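Local atomic coordinates of siderophore enterobactin esterase (PDB entry 6GUO), a protein that hydrolyses the ester bonds of the bacterial siderophore enterobactin, an activity required for intracellular release of its iron. Residues A[251-254]-A[255-258]. Sequence-based numbering, arbitrary orientation.
Sequences QRRM and NDNC
Arg253 reaches forward over the first turn of the helix that follows it and lays its guanidinium against Asp256 and Asn257. CG stands anti to the backbone N (chi1 -162°) and the chain runs extended to NE, which lets NH2 donate a hydrogen bond to Asn257 OD1 at 2.8 Å. This oxygen sits at the guanidinium edge, in its plane, whereas the NH2 donor is tilted from the amide's carbonyl plane; the two flat groups are turned 55° apart. One guanidinium face is taken by Asp256 CB, over its centre and 3.5 Å from CZ. The Asp256 carboxylate stays well out of the guanidinium plane, Asp256 OD2 being 4.1 Å from Arg253 NH1, so it offers nearby opposite charge without a salt bridge; NH1 finds its salt-bridge partner in Glu260, about two turns on. The other end of the Asn257 amide turns to the preceding helix: ND2 donates to two waters, one linking it to Gln251 O and the other, 2.9 Å from ND2, to Arg252 O. Amide and waters thus tie the last carbonyls of helix 239-252 to the first turn of the next helix. That turn is closed by Asn257 N to Arg253 O (2.9 Å) and Cys258 N to Met254 O (3.0 Å). On the buried side, Met254 bends at chi2 and chi3, placing SD 4.0 Å from Cys258 SG, and both side chains pack on Phe224 of strand 219-225. Asn255 is anchored to the loop just after that strand, ND2 bonding to Ser226 O and OD1 to Gln229 N. Arg253, which leaves helix 239-252 with positive phi (53°) and is also the N-cap of helix 254-268, makes the one-residue break between two helices, through which helix 254-268 starts beside the sheet of this alpha/beta-hydrolase fold.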
loop_
_atom_site.group_PDB
_atom_site.type_symbol
_atom_site.label_atom_id
_atom_site.label_comp_id
_atom_site.label_asym_id
_atom_site.label_seq_id
_atom_site.Cartn_x
_atom_site.Cartn_y
_atom_site.Cartn_z
ATOM N N GLN A 251 26.042 -3.419 -9.993
ATOM C CA GLN A 251 26.903 -3.024 -8.866
ATOM C C GLN A 251 26.245 -3.271 -7.510
ATOM O O GLN A 251 26.898 -3.738 -6.569
ATOM C CB GLN A 251 27.297 -1.550 -8.972
ATOM C CG GLN A 251 28.232 -1.253 -10.132
ATOM C CD GLN A 251 28.649 0.202 -10.204
ATOM O OE1 GLN A 251 28.213 1.033 -9.407
ATOM N NE2 GLN A 251 29.506 0.518 -11.169
ATOM N N ARG A 252 24.958 -2.954 -7.419
ATOM C CA ARG A 252 24.224 -3.037 -6.154
ATOM C C ARG A 252 23.812 -4.450 -5.790
ATOM O O ARG A 252 23.666 -4.759 -4.607
ATOM C CB ARG A 252 23.030 -2.095 -6.174
ATOM C CG ARG A 252 23.491 -0.653 -6.198
ATOM C CD ARG A 252 22.347 0.331 -6.237
ATOM N NE ARG A 252 22.861 1.690 -6.381
ATOM C CZ ARG A 252 22.187 2.805 -6.112
ATOM N NH1 ARG A 252 20.931 2.766 -5.664
ATOM N NH2 ARG A 252 22.783 3.981 -6.288
ATOM N N ARG A 253 23.615 -5.301 -6.797
ATOM C CA ARG A 253 23.505 -6.740 -6.583
ATOM C C ARG A 253 22.439 -7.077 -5.528
ATOM O O ARG A 253 22.658 -7.903 -4.642
ATOM C CB ARG A 253 24.885 -7.270 -6.176
ATOM C CG ARG A 253 25.068 -8.763 -6.316
ATOM C CD ARG A 253 26.532 -9.140 -6.207
ATOM N NE ARG A 253 26.691 -10.585 -6.340
ATOM C CZ ARG A 253 26.598 -11.470 -5.343
ATOM N NH1 ARG A 253 26.758 -12.764 -5.617
ATOM N NH2 ARG A 253 26.348 -11.092 -4.092
ATOM N N MET A 254 21.287 -6.419 -5.631
ATOM C CA MET A 254 20.261 -6.486 -4.588
ATOM C C MET A 254 19.788 -7.915 -4.308
ATOM O O MET A 254 19.772 -8.348 -3.152
ATOM C CB MET A 254 19.067 -5.603 -4.961
ATOM C CG MET A 254 17.955 -5.544 -3.923
ATOM S SD MET A 254 18.475 -4.909 -2.323
ATOM C CE MET A 254 18.874 -3.207 -2.716
ATOM N N ASN A 255 19.427 -8.633 -5.371
ATOM C CA ASN A 255 18.810 -9.960 -5.264
ATOM C C ASN A 255 19.774 -10.972 -4.639
ATOM O O ASN A 255 19.421 -11.664 -3.682
ATOM C CB ASN A 255 18.361 -10.498 -6.636
ATOM C CG ASN A 255 17.376 -9.588 -7.356
ATOM O OD1 ASN A 255 17.373 -8.367 -7.183
ATOM N ND2 ASN A 255 16.541 -10.191 -8.199
ATOM N N ASP A 256 20.988 -11.049 -5.183
ATOM C CA ASP A 256 21.990 -11.993 -4.679
ATOM C C ASP A 256 22.506 -11.632 -3.278
ATOM O O ASP A 256 22.709 -12.528 -2.456
ATOM C CB ASP A 256 23.164 -12.149 -5.664
ATOM C CG ASP A 256 22.771 -12.874 -6.954
ATOM O OD1 ASP A 256 21.803 -13.666 -6.958
ATOM O OD2 ASP A 256 23.447 -12.657 -7.979
ATOM N N ASN A 257 22.714 -10.343 -3.001
ATOM C CA ASN A 257 23.128 -9.915 -1.652
ATOM C C ASN A 257 22.090 -10.313 -0.592
ATOM O O ASN A 257 22.455 -10.821 0.469
ATOM C CB ASN A 257 23.399 -8.401 -1.577
ATOM C CG ASN A 257 24.724 -7.994 -2.213
ATOM O OD1 ASN A 257 25.558 -8.831 -2.555
ATOM N ND2 ASN A 257 24.923 -6.684 -2.367
ATOM N N CYS A 258 20.807 -10.096 -0.888
ATOM C CA CYS A 258 19.726 -10.494 0.023
ATOM C C CYS A 258 19.677 -11.996 0.259
ATOM O O CYS A 258 19.614 -12.441 1.408
ATOM C CB CYS A 258 18.364 -10.048 -0.499
ATOM S SG CYS A 258 18.043 -8.301 -0.258
HETATM O O HOH W 1 27.110 -5.322 -3.869
HETATM O O HOH W 2 22.662 -4.873 -2.060
#